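Local coordinates for putative sporulation-specific glycosylase YdhD (Bacillus subtilis subsp. subtilis str. 168, PDB 3CZ8), which probably hydrolyses glycosidic bonds in a polysaccharide during sporulation, this chain being its family 18 glycosyl hydrolase domain, at residues F13-N18 / Y177-A182; F207-V212 / Y298-I303. The protein carries 1 engineered substitution. All coordinates share one frame; numbering follows the deposited sequence.

Contact 1. Residues F13-N18 / Y177-A182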
# COMPACT_ATOMS: atom_id res chain seq x y z
N PHE A 13 4.68 -0.84 -10.35
CA PHE A 13 3.59 -0.93 -11.31
C PHE A 13 3.68 -2.25 -12.08
O PHE A 13 4.72 -2.57 -12.66
CB PHE A 13 3.66 0.27 -12.27
CG PHE A 13 2.49 0.37 -13.21
CD1 PHE A 13 2.61 -0.05 -14.53
CD2 PHE A 13 1.28 0.91 -12.78
CE1 PHE A 13 1.54 0.06 -15.42
CE2 PHE A 13 0.20 1.03 -13.66
CZ PHE A 13 0.34 0.61 -14.98
N TYR A 14 2.60 -3.01 -12.09
CA TYR A 14 2.65 -4.34 -12.70
C TYR A 14 1.56 -4.57 -13.73
O TYR A 14 0.48 -3.99 -13.66
CB TYR A 14 2.71 -5.45 -11.63
CG TYR A 14 1.38 -5.86 -11.03
CD1 TYR A 14 0.78 -7.06 -11.40
CD2 TYR A 14 0.73 -5.07 -10.08
CE1 TYR A 14 -0.43 -7.46 -10.86
CE2 TYR A 14 -0.50 -5.46 -9.53
CZ TYR A 14 -1.07 -6.66 -9.93
OH TYR A 14 -2.27 -7.07 -9.40
N VAL A 15 1.87 -5.44 -14.69
CA VAL A 15 1.03 -5.62 -15.87
C VAL A 15 0.18 -6.89 -15.76
O VAL A 15 0.69 -7.98 -15.49
CB VAL A 15 1.91 -5.61 -17.15
CG1 VAL A 15 1.12 -5.98 -18.38
CG2 VAL A 15 2.53 -4.22 -17.35
N LEU A 16 -1.13 -6.71 -15.94
CA LEU A 16 -2.11 -7.80 -15.91
C LEU A 16 -2.66 -8.00 -17.31
O LEU A 16 -3.59 -7.30 -17.72
CB LEU A 16 -3.27 -7.46 -14.97
CG LEU A 16 -2.95 -7.33 -13.48
CD1 LEU A 16 -3.70 -6.18 -12.86
CD2 LEU A 16 -3.24 -8.64 -12.75
N ARG A 17 -2.07 -8.94 -18.05
CA ARG A 17 -2.38 -9.13 -19.47
C ARG A 17 -3.85 -9.43 -19.75
O ARG A 17 -4.51 -10.13 -18.98
CB ARG A 17 -1.48 -10.21 -20.09
CG ARG A 17 -1.67 -10.37 -21.59
CD ARG A 17 -0.87 -11.49 -22.19
NE ARG A 17 0.27 -10.96 -22.93
CZ ARG A 17 0.94 -11.62 -23.87
NH1 ARG A 17 0.60 -12.87 -24.18
NH2 ARG A 17 1.96 -11.03 -24.48
N ASN A 18 -4.36 -8.84 -20.83
CA ASN A 18 -5.60 -9.25 -21.49
C ASN A 18 -5.58 -10.78 -21.68
O ASN A 18 -4.73 -11.29 -22.42
CB ASN A 18 -5.69 -8.55 -22.86
CG ASN A 18 -7.02 -8.76 -23.57
OD1 ASN A 18 -7.81 -9.64 -23.24
ND2 ASN A 18 -7.27 -7.93 -24.58
N TYR A 177 5.97 -0.19 -25.30
CA TYR A 177 4.67 -0.18 -24.63
C TYR A 177 4.35 1.16 -23.98
O TYR A 177 5.23 1.86 -23.49
CB TYR A 177 4.58 -1.32 -23.59
CG TYR A 177 4.69 -2.71 -24.18
CD1 TYR A 177 3.58 -3.34 -24.76
CD2 TYR A 177 5.90 -3.39 -24.18
CE1 TYR A 177 3.69 -4.61 -25.32
CE2 TYR A 177 6.02 -4.65 -24.74
CZ TYR A 177 4.92 -5.26 -25.30
OH TYR A 177 5.05 -6.52 -25.85
N MET A 178 3.07 1.51 -23.98
CA MET A 178 2.61 2.77 -23.40
C MET A 178 1.67 2.45 -22.24
O MET A 178 0.63 1.81 -22.43
CB MET A 178 1.90 3.61 -24.47
CG MET A 178 1.37 4.98 -24.02
SD MET A 178 0.54 5.92 -25.34
CE MET A 178 1.90 6.13 -26.45
N PHE A 179 2.07 2.88 -21.04
CA PHE A 179 1.22 2.72 -19.87
C PHE A 179 0.42 4.00 -19.72
O PHE A 179 0.97 5.05 -19.37
CB PHE A 179 2.05 2.48 -18.59
CG PHE A 179 2.99 1.29 -18.64
CD1 PHE A 179 2.78 0.20 -19.49
CD2 PHE A 179 4.09 1.25 -17.77
CE1 PHE A 179 3.65 -0.88 -19.50
CE2 PHE A 179 4.96 0.17 -17.77
CZ PHE A 179 4.74 -0.90 -18.64
N ILE A 180 -0.87 3.93 -19.98
CA ILE A 180 -1.71 5.13 -19.90
C ILE A 180 -2.30 5.21 -18.51
O ILE A 180 -3.02 4.31 -18.08
CB ILE A 180 -2.81 5.15 -20.98
CG1 ILE A 180 -2.18 5.20 -22.37
CG2 ILE A 180 -3.74 6.36 -20.77
CD1 ILE A 180 -3.15 4.97 -23.46
N MET A 181 -1.97 6.28 -17.80
CA MET A 181 -2.42 6.43 -16.42
C MET A 181 -3.81 7.04 -16.39
O MET A 181 -3.98 8.24 -16.16
CB MET A 181 -1.37 7.20 -15.60
CG MET A 181 0.03 6.54 -15.58
SD MET A 181 0.16 4.86 -14.86
CE MET A 181 -0.10 3.81 -16.24
N ALA A 182 -4.81 6.19 -16.64
CA ALA A 182 -6.19 6.62 -16.85
C ALA A 182 -6.95 6.76 -15.53
O ALA A 182 -7.83 5.95 -15.22
CB ALA A 182 -6.90 5.65 -17.79
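Phe13 and Val15 on one strand meet Phe179 and Met181 on another across the interior of the TIM barrel of a family 18 glycosyl hydrolase. The two strands are not sheet neighbours: the axes of the two short segments come no nearer than 10.5 Å, their directions differ by 105°, and side chains alone bridge the gap. The bond from CA to CB of Phe13 is aimed toward the opposite strand, and CG then stands anti to the backbone N (chi1 -173°), which carries the ring over to Phe179 and Met181. CD1 lies 3.8 Å from Phe179 CD2. CE1 sits over one face of the Phe179 ring, toward its rim, 3.7 Å from Phe179 CD2. CZ, at the tip, meets the methyl of Met181, with Phe13 CZ to Met181 CE at 3.5 Å, and CE2 lies beside both the methyl and the sulfur, 4.0 Å from Met181 SD. The rings meet obliquely, planes at 40° and centroids 5.2 Å apart. The Met181 chain, bent at chi2 and chi3, brings its sulfur to a Met-aromatic contact with the Phe13 ring. Val15 adds a lighter touch, CG2 to Phe179 CE1 at 4.1 Å. An alanine in place of Phe13 would probably open a gap over the covered face of Phe179 and leave the Met181 thioether without this aromatic partner. Met181 also lies close to Glu120, the predicted proton donor. Trp306 packs edge-to-face with Phe13, strands 35-42 and 302-310 pair with strand 9-17, and strands 147-153 and 217-220 flank strand 177-181.

Contact 2. Residues F207-V212 / Y298-I303; sequences FTIAQV and YRLQAI
Tyr298, the first residue to leave helical geometry after helix 285-297, meets Ile209 through one side of its ring, CD2 and CE2, where the terminal methyl of the isoleucine comes in obliquely: Ile209 CD1 lies 3.6 Å from Tyr298 CD2 and 3.7 Å from Tyr298 CE2. The two side chains cross at about a right angle. Ile209 reaches the ring with CG1 held between its own backbone N and carbonyl carbon (chi1 64°) and the chain then extended to CD1. At its far end the Tyr298 hydroxyl makes a weak hydrogen bond to Glu206 of helix 198-208. Arg299 follows with a positive phi of 53°, as the C-prime residue of a Schellman motif: its N bonds to Arg296 O, and Leu300 N to Val295 O, ending the helix and turning the chain toward strand 302-310 of the barrel. Leu300 brings its CD1 to the other branch of the isoleucine, 4.0 Å from Ile209 CG2. Its side chain is buried, also touching Ile205, Val295, Ile217 and Ile219, and so lies between two barrel helices and the strand wall. Beyond it Gln301 bonds through NE2 to Arg215 O, and at Ala302 the chain enters its strand, pairing with Ile219.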
# COMPACT_ATOMS: atom_id res chain seq x y z
N PHE A 207 -9.04 7.98 -28.68
CA PHE A 207 -7.99 8.91 -29.08
C PHE A 207 -6.64 8.20 -29.29
O PHE A 207 -5.88 8.57 -30.19
CB PHE A 207 -7.87 10.02 -28.03
CG PHE A 207 -6.74 10.99 -28.27
CD1 PHE A 207 -6.87 12.01 -29.21
CD2 PHE A 207 -5.57 10.91 -27.51
CE1 PHE A 207 -5.83 12.91 -29.42
CE2 PHE A 207 -4.54 11.81 -27.72
CZ PHE A 207 -4.67 12.82 -28.67
N THR A 208 -6.37 7.19 -28.47
CA THR A 208 -5.10 6.46 -28.51
C THR A 208 -4.99 5.43 -29.65
O THR A 208 -3.95 5.30 -30.29
CB THR A 208 -4.79 5.78 -27.16
OG1 THR A 208 -5.10 6.68 -26.09
CG2 THR A 208 -3.32 5.43 -27.07
N ILE A 209 -6.07 4.69 -29.90
CA ILE A 209 -6.08 3.64 -30.93
C ILE A 209 -6.07 4.20 -32.37
O ILE A 209 -5.90 3.45 -33.33
CB ILE A 209 -7.27 2.66 -30.76
CG1 ILE A 209 -8.60 3.40 -30.96
CG2 ILE A 209 -7.17 1.93 -29.42
CD1 ILE A 209 -9.83 2.56 -30.76
N ALA A 210 -6.25 5.51 -32.49
CA ALA A 210 -6.12 6.22 -33.76
C ALA A 210 -4.68 6.66 -33.98
O ALA A 210 -4.36 7.22 -35.03
CB ALA A 210 -7.05 7.43 -33.78
N GLN A 211 -3.82 6.41 -33.00
CA GLN A 211 -2.45 6.92 -33.01
C GLN A 211 -1.38 5.87 -32.70
O GLN A 211 -0.24 6.03 -33.11
CB GLN A 211 -2.33 8.10 -32.05
CG GLN A 211 -2.76 9.43 -32.64
CD GLN A 211 -2.81 10.53 -31.61
OE1 GLN A 211 -3.55 10.46 -30.64
NE2 GLN A 211 -2.01 11.58 -31.83
N VAL A 212 -1.75 4.83 -31.96
CA VAL A 212 -0.80 3.81 -31.48
C VAL A 212 -1.37 2.41 -31.77
O VAL A 212 -2.58 2.22 -31.63
CB VAL A 212 -0.56 3.94 -29.93
CG1 VAL A 212 0.64 3.12 -29.49
CG2 VAL A 212 -0.34 5.40 -29.51
N TYR A 298 -11.54 -3.48 -26.87
CA TYR A 298 -10.71 -2.77 -27.83
C TYR A 298 -9.43 -3.52 -28.20
O TYR A 298 -8.54 -2.93 -28.83
CB TYR A 298 -10.37 -1.38 -27.31
CG TYR A 298 -11.50 -0.39 -27.45
CD1 TYR A 298 -12.39 -0.16 -26.41
CD2 TYR A 298 -11.66 0.34 -28.63
CE1 TYR A 298 -13.42 0.77 -26.55
CE2 TYR A 298 -12.68 1.27 -28.77
CZ TYR A 298 -13.56 1.48 -27.73
OH TYR A 298 -14.56 2.40 -27.88
N ARG A 299 -9.37 -4.80 -27.81
CA ARG A 299 -8.21 -5.67 -28.07
C ARG A 299 -6.88 -5.07 -27.61
O ARG A 299 -5.85 -5.20 -28.28
CB ARG A 299 -8.16 -6.08 -29.55
CG ARG A 299 -8.98 -7.32 -29.90
CD ARG A 299 -8.85 -7.65 -31.38
NE ARG A 299 -8.57 -9.07 -31.58
CZ ARG A 299 -7.35 -9.59 -31.65
NH1 ARG A 299 -7.19 -10.90 -31.84
NH2 ARG A 299 -6.27 -8.82 -31.54
N LEU A 300 -6.91 -4.40 -26.46
CA LEU A 300 -5.72 -3.77 -25.89
C LEU A 300 -4.82 -4.80 -25.21
O LEU A 300 -5.24 -5.92 -24.96
CB LEU A 300 -6.14 -2.67 -24.90
CG LEU A 300 -6.27 -1.22 -25.38
CD1 LEU A 300 -6.55 -1.03 -26.87
CD2 LEU A 300 -7.28 -0.48 -24.52
N GLN A 301 -3.58 -4.41 -24.90
CA GLN A 301 -2.58 -5.33 -24.35
C GLN A 301 -2.87 -5.81 -22.93
O GLN A 301 -2.79 -7.01 -22.66
CB GLN A 301 -1.18 -4.71 -24.40
CG GLN A 301 -0.05 -5.54 -23.76
CD GLN A 301 0.28 -6.83 -24.52
OE1 GLN A 301 0.68 -7.82 -23.91
NE2 GLN A 301 0.12 -6.82 -25.84
N ALA A 302 -3.20 -4.88 -22.03
CA ALA A 302 -3.27 -5.18 -20.61
C ALA A 302 -3.95 -4.11 -19.77
O ALA A 302 -4.14 -2.97 -20.21
CB ALA A 302 -1.87 -5.42 -20.06
N ILE A 303 -4.31 -4.52 -18.55
CA ILE A 303 -4.61 -3.63 -17.44
C ILE A 303 -3.30 -3.50 -16.65
O ILE A 303 -2.56 -4.48 -16.51
CB ILE A 303 -5.79 -4.21 -16.59
CG1 ILE A 303 -7.15 -3.88 -17.24
CG2 ILE A 303 -5.73 -3.78 -15.12
CD1 ILE A 303 -7.68 -2.48 -16.97

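Contact 1 closes before contact 2 opens along the chain, and their centres lie 11 Å apart in the same barrel. Contact 1 is the inner one, its centre about 8 Å from the centre of the chain and beside the predicted catalytic glutamate; the centre of contact 2 lies about 16 Å out, away from that site, beside helix 198-208 and the C-terminal end of helix 285-297. Strand 177-181 leads on to helix 198-208, and strands 9-17 and 302-310 pair antiparallel in the sheet. There the contacts touch, Leu16 N to Ile303 O at 2.7 Å and Asn18 ND2 to Leu300 O at 2.9 Å, both probable hydrogen bonds, so the two are joined through these strands and the loop into strand 302-310.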